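Local coordinates for monosaccharide ABC transporter substrate-binding protein, CUT2 family (Acidothermus cellulolyticus, PDB 4RU1) that probably serves as the sugar-binding component of an ABC-type importer and holds myo-inositol in the cleft between its two domains, at residues F143-C148 against P198-V203; A136-E141 against Q167-Q172. One frame throughout, in Å; residues are numbered along the deposited sequence.

Interaction 1: residues F143-C148 against P198-V203; sequences FKHVLC and PSIDLV
Two neighbouring parallel strands of a Rossmann-like sheet begin here, Val146 pairing with Leu202 (CA to CA 4.8 Å) and Leu147 with Val203. Leu147 N donates to Leu202 O at 2.8 Å and 168° at the hydrogen, and so holds the register. Ahead of the strands, the carboxylate of Asp201 grips two successive amides: OD2 takes Lys144 N through its syn lone pair at 2.9 Å, whereas OD1 receives His145 N, also at 2.9 Å, from above the carboxylate plane. Chi1 of Asp201, 63°, brings its CG to 3.5 Å from Lys144 N. An alanine here would probably leave both amides without these acceptors and the start of 143-148 freer to shift. His145 ND1 donates in the ring plane to Ser199 OG (2.8 Å), which is also bonded to Asp197 OD1; NE2 is hydrogen-bonded to Thr174 OG1, and Ile200 CG1 lies over one ring face, 3.7 Å from the centroid. Leu202 CB covers one face of the Phe143 ring in a CH-pi contact, 4.0 Å from its centroid. Such parallel strands, connected in sequence through helices and the edge strand 172-177, characterise the alpha/beta domains of periplasmic sugar-binding proteins.

Interaction 2: residues A136-E141 against Q167-Q172; sequences ARATSE and QTFKGQ
The Phe169 ring is met obliquely by Ala138 CB and Thr139 OG1, while a water lies over one of its faces, offset toward the rim. Ala138 CB stands 3.7 Å from Phe169 CE1, and Thr139 OG1 is 3.4 Å from Phe169 CD1. Both alanine and threonine belong to the last turn of helix 127-140, and Phe169 is the first residue to leave helical geometry after helix 156-168, so the contact joins the C-terminal ends of two helices in the alpha/beta domain of a periplasmic binding protein. In Phe169 CG is anti to the backbone N (chi1 -173°), which brings CG to 4.0 Å from Thr139 OG1; the ring is also touched by Phe143 and Val146.

Thr139 carries the polar half. Its OG1, anti to its own carbonyl carbon (chi1 -72°), accepts Lys170 N almost straight, 2.9 Å with 171° at the hydrogen. The same oxygen is hydrogen-bonded to Gly135 O one helical turn back, which ties its rotation to the helix backbone. CG and CD of Lys170, both 3.7 Å from the methyl CG2 of Thr139, supply the apolar contact, and the two side chains cross at about a right angle.

Nearer the start of the segment, Ala136 and Thr168 approach most closely in backbone terms, CA to CA 5.4 Å. The hydroxyl of Thr168 is engaged by Gln132 O, one turn earlier on helix 127-140, which, with the bond of Gln167 OE1 to Gln132 NE2, ties the two helices directly. The water over Phe169 completes the join: it lies 3.0 Å from Thr139 OG1 and accepts a weak bond from Gly171 N at 3.1 Å.

Along the chain, 136-141 ends helix 127-140, and a short turn leads into 143-148 at the start of strand 145-150. Helix 156-168 follows, and 167-172 returns to helix 127-140, closing interaction 2 over 25 intervening residues. Strand 172-177 and helix 183-196 then lead to 198-203, which closes interaction 1 over 49. The segments alternate, so the two loops cross rather than nest. They touch directly, chiefly at Gln172: its N is 2.9 Å from Lys144 O and its O 2.9 Å from Val146 N, probable hydrogen bonds. These bonds on one side, and interaction 1 on the other, place strand 145-150 between 172-177 and 202-205, and the helix ends of interaction 2 adjoin that sheet.

Interaction 1: residues F143-C148 against P198-V203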
loop_
_atom_site.group_PDB
_atom_site.type_symbol
_atom_site.label_atom_id
_atom_site.label_comp_id
_atom_site.label_asym_id
_atom_site.label_seq_id
_atom_site.Cartn_x
_atom_site.Cartn_y
_atom_site.Cartn_z
ATOM N N PHE A 143 5.165 24.404 2.554
ATOM C CA PHE A 143 6.486 23.711 2.578
ATOM C C PHE A 143 7.268 24.020 1.342
ATOM O O PHE A 143 6.678 24.203 0.248
ATOM C CB PHE A 143 6.241 22.181 2.752
ATOM C CG PHE A 143 5.582 21.843 4.075
ATOM C CD1 PHE A 143 6.309 22.003 5.246
ATOM C CD2 PHE A 143 4.274 21.390 4.192
ATOM C CE1 PHE A 143 5.786 21.679 6.496
ATOM C CE2 PHE A 143 3.740 21.085 5.428
ATOM C CZ PHE A 143 4.477 21.246 6.605
ATOM N N LYS A 144 8.584 24.068 1.496
ATOM C CA LYS A 144 9.505 24.454 0.420
ATOM C C LYS A 144 10.465 23.356 -0.057
ATOM O O LYS A 144 11.063 23.538 -1.076
ATOM C CB LYS A 144 10.407 25.624 0.889
ATOM C CG LYS A 144 9.714 26.887 1.453
ATOM C CD LYS A 144 8.787 27.578 0.449
ATOM C CE LYS A 144 8.030 28.743 1.106
ATOM N NZ LYS A 144 6.627 28.849 0.607
ATOM N N HIS A 145 10.745 22.344 0.780
ATOM C CA HIS A 145 11.706 21.315 0.460
ATOM C C HIS A 145 11.262 19.982 1.066
ATOM O O HIS A 145 11.425 19.715 2.242
ATOM C CB HIS A 145 13.122 21.692 0.889
ATOM C CG HIS A 145 14.136 20.662 0.502
ATOM N ND1 HIS A 145 15.475 20.752 0.792
ATOM C CD2 HIS A 145 13.993 19.524 -0.230
ATOM C CE1 HIS A 145 16.102 19.691 0.313
ATOM N NE2 HIS A 145 15.217 18.914 -0.287
ATOM N N VAL A 146 10.674 19.139 0.198
ATOM C CA VAL A 146 10.204 17.833 0.673
ATOM C C VAL A 146 11.217 16.695 0.461
ATOM O O VAL A 146 11.934 16.676 -0.543
ATOM C CB VAL A 146 8.888 17.451 -0.031
ATOM C CG1 VAL A 146 9.066 17.274 -1.521
ATOM C CG2 VAL A 146 8.261 16.184 0.590
ATOM N N LEU A 147 11.323 15.807 1.463
ATOM C CA LEU A 147 12.050 14.540 1.382
ATOM C C LEU A 147 11.055 13.436 1.340
ATOM O O LEU A 147 10.262 13.240 2.307
ATOM C CB LEU A 147 12.891 14.413 2.642
ATOM C CG LEU A 147 13.702 13.156 2.718
ATOM C CD1 LEU A 147 14.760 13.128 1.644
ATOM C CD2 LEU A 147 14.371 13.013 4.089
ATOM N N CYS A 148 11.060 12.682 0.246
ATOM C CA CYS A 148 10.182 11.506 0.127
ATOM C C CYS A 148 11.011 10.276 0.457
ATOM O O CYS A 148 12.079 10.088 -0.133
ATOM C CB CYS A 148 9.696 11.365 -1.284
ATOM S SG CYS A 148 8.368 12.508 -1.648
ATOM N N PRO A 198 19.399 21.110 6.492
ATOM C CA PRO A 198 18.360 21.673 7.323
ATOM C C PRO A 198 17.247 22.398 6.553
ATOM O O PRO A 198 16.177 22.709 7.141
ATOM C CB PRO A 198 19.119 22.675 8.216
ATOM C CG PRO A 198 20.533 22.252 8.193
ATOM C CD PRO A 198 20.767 21.468 6.929
ATOM N N SER A 199 17.464 22.602 5.240
ATOM C CA SER A 199 16.404 23.130 4.426
ATOM C C SER A 199 15.212 22.184 4.263
ATOM O O SER A 199 14.129 22.633 3.818
ATOM C CB SER A 199 16.951 23.613 3.065
ATOM O OG SER A 199 17.187 22.545 2.154
ATOM N N ILE A 200 15.426 20.883 4.479
ATOM C CA ILE A 200 14.291 20.002 4.428
ATOM C C ILE A 200 13.299 20.353 5.511
ATOM O O ILE A 200 13.612 20.351 6.692
ATOM C CB ILE A 200 14.696 18.501 4.510
ATOM C CG1 ILE A 200 15.675 18.119 3.393
ATOM C CG2 ILE A 200 13.455 17.629 4.580
ATOM C CD1 ILE A 200 16.434 16.838 3.559
ATOM N N ASP A 201 12.071 20.661 5.081
ATOM C CA ASP A 201 11.035 21.077 5.974
ATOM C C ASP A 201 9.826 20.150 6.037
ATOM O O ASP A 201 8.954 20.343 6.853
ATOM C CB ASP A 201 10.595 22.547 5.721
ATOM C CG ASP A 201 10.008 22.795 4.387
ATOM O OD1 ASP A 201 9.974 21.926 3.513
ATOM O OD2 ASP A 201 9.528 23.947 4.208
ATOM N N LEU A 202 9.720 19.183 5.112
ATOM C CA LEU A 202 8.643 18.154 5.208
ATOM C C LEU A 202 9.295 16.806 4.783
ATOM O O LEU A 202 9.972 16.746 3.720
ATOM C CB LEU A 202 7.468 18.487 4.285
ATOM C CG LEU A 202 6.326 17.497 4.290
ATOM C CD1 LEU A 202 5.643 17.438 5.669
ATOM C CD2 LEU A 202 5.326 17.827 3.179
ATOM N N VAL A 203 9.025 15.776 5.581
ATOM C CA VAL A 203 9.378 14.385 5.233
ATOM C C VAL A 203 8.021 13.713 4.967
ATOM O O VAL A 203 7.105 13.748 5.818
ATOM C CB VAL A 203 10.057 13.660 6.441
ATOM C CG1 VAL A 203 10.358 12.199 6.172
ATOM C CG2 VAL A 203 11.321 14.428 6.888
#

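Interaction 2: residues A136-E141 against Q167-Q172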
loop_
_atom_site.group_PDB
_atom_site.type_symbol
_atom_site.label_atom_id
_atom_site.label_comp_id
_atom_site.label_asym_id
_atom_site.label_seq_id
_atom_site.Cartn_x
_atom_site.Cartn_y
_atom_site.Cartn_z
ATOM N N ALA A 136 0.642 18.951 -4.096
ATOM C CA ALA A 136 -0.143 20.168 -4.130
ATOM C C ALA A 136 -0.539 20.574 -2.722
ATOM O O ALA A 136 -0.463 21.745 -2.372
ATOM C CB ALA A 136 -1.403 19.953 -4.986
ATOM N N ARG A 137 -0.936 19.621 -1.900
ATOM C CA ARG A 137 -1.274 19.903 -0.545
ATOM C C ARG A 137 -0.045 20.434 0.198
ATOM O O ARG A 137 -0.124 21.418 0.936
ATOM C CB ARG A 137 -1.845 18.696 0.169
ATOM C CG ARG A 137 -2.422 19.083 1.525
ATOM C CD ARG A 137 -3.017 17.873 2.216
ATOM N NE ARG A 137 -3.419 18.135 3.586
ATOM C CZ ARG A 137 -4.641 17.918 4.088
ATOM N NH1 ARG A 137 -5.609 17.458 3.300
ATOM N NH2 ARG A 137 -4.868 18.145 5.384
ATOM N N ALA A 138 1.128 19.804 0.037
ATOM C CA ALA A 138 2.343 20.265 0.701
ATOM C C ALA A 138 2.685 21.716 0.318
ATOM O O ALA A 138 3.108 22.493 1.158
ATOM C CB ALA A 138 3.465 19.309 0.374
ATOM N N THR A 139 2.514 22.056 -0.949
ATOM C CA THR A 139 2.806 23.404 -1.445
ATOM C C THR A 139 1.834 24.397 -0.801
ATOM O O THR A 139 2.238 25.461 -0.303
ATOM C CB THR A 139 2.672 23.409 -2.969
ATOM O OG1 THR A 139 3.773 22.702 -3.531
ATOM C CG2 THR A 139 2.712 24.858 -3.476
ATOM N N SER A 140 0.571 23.999 -0.726
ATOM C CA SER A 140 -0.456 24.825 -0.075
ATOM C C SER A 140 -0.208 25.045 1.431
ATOM O O SER A 140 -0.486 26.109 1.931
ATOM C CB SER A 140 -1.827 24.166 -0.255
ATOM O OG SER A 140 -2.137 24.082 -1.630
ATOM N N GLU A 141 0.345 24.064 2.135
ATOM C CA GLU A 141 0.686 24.182 3.538
ATOM C C GLU A 141 2.004 24.901 3.792
ATOM O O GLU A 141 2.415 24.982 4.969
ATOM C CB GLU A 141 0.767 22.798 4.157
ATOM C CG GLU A 141 -0.543 22.034 4.061
ATOM C CD GLU A 141 -0.485 20.567 4.421
ATOM O OE1 GLU A 141 0.571 19.955 4.255
ATOM O OE2 GLU A 141 -1.577 20.036 4.808
ATOM N N GLN A 167 5.836 16.027 -9.446
ATOM C CA GLN A 167 5.095 16.720 -10.479
ATOM C C GLN A 167 4.423 17.984 -10.025
ATOM O O GLN A 167 4.366 18.982 -10.798
ATOM C CB GLN A 167 4.008 15.784 -11.016
ATOM C CG GLN A 167 4.586 14.725 -11.935
ATOM C CD GLN A 167 3.500 13.857 -12.515
ATOM O OE1 GLN A 167 2.412 14.344 -12.885
ATOM N NE2 GLN A 167 3.755 12.545 -12.572
ATOM N N THR A 168 3.823 17.927 -8.842
ATOM C CA THR A 168 3.024 19.052 -8.336
ATOM C C THR A 168 3.654 19.889 -7.218
ATOM O O THR A 168 3.148 21.013 -6.961
ATOM C CB THR A 168 1.692 18.558 -7.834
ATOM O OG1 THR A 168 1.959 17.548 -6.858
ATOM C CG2 THR A 168 0.871 17.947 -8.961
ATOM N N PHE A 169 4.632 19.374 -6.472
ATOM C CA PHE A 169 5.267 20.155 -5.367
ATOM C C PHE A 169 6.086 21.296 -6.023
ATOM O O PHE A 169 6.980 21.059 -6.804
ATOM C CB PHE A 169 6.189 19.265 -4.548
ATOM C CG PHE A 169 6.731 19.978 -3.312
ATOM C CD1 PHE A 169 5.858 20.366 -2.291
ATOM C CD2 PHE A 169 8.072 20.262 -3.227
ATOM C CE1 PHE A 169 6.357 20.990 -1.174
ATOM C CE2 PHE A 169 8.582 20.936 -2.099
ATOM C CZ PHE A 169 7.750 21.279 -1.117
ATOM N N LYS A 170 5.775 22.533 -5.671
ATOM C CA LYS A 170 6.432 23.653 -6.326
ATOM C C LYS A 170 7.894 23.856 -5.942
ATOM O O LYS A 170 8.696 24.320 -6.738
ATOM C CB LYS A 170 5.584 24.939 -6.231
ATOM C CG LYS A 170 4.240 24.692 -6.896
ATOM C CD LYS A 170 3.335 25.911 -6.971
ATOM C CE LYS A 170 2.159 25.573 -7.876
ATOM N NZ LYS A 170 0.944 26.320 -7.469
ATOM N N GLY A 171 8.256 23.418 -4.758
ATOM C CA GLY A 171 9.603 23.606 -4.225
ATOM C C GLY A 171 10.617 22.525 -4.543
ATOM O O GLY A 171 10.501 21.825 -5.529
ATOM N N GLN A 172 11.632 22.390 -3.712
ATOM C CA GLN A 172 12.669 21.383 -3.916
ATOM C C GLN A 172 12.220 20.002 -3.484
ATOM O O GLN A 172 11.450 19.831 -2.546
ATOM C CB GLN A 172 13.900 21.758 -3.080
ATOM C CG GLN A 172 15.149 21.054 -3.536
ATOM C CD GLN A 172 16.362 21.398 -2.698
ATOM O OE1 GLN A 172 16.349 22.331 -1.862
ATOM N NE2 GLN A 172 17.430 20.627 -2.909
HETATM O O HOH W 1 6.267 23.977 -2.456
#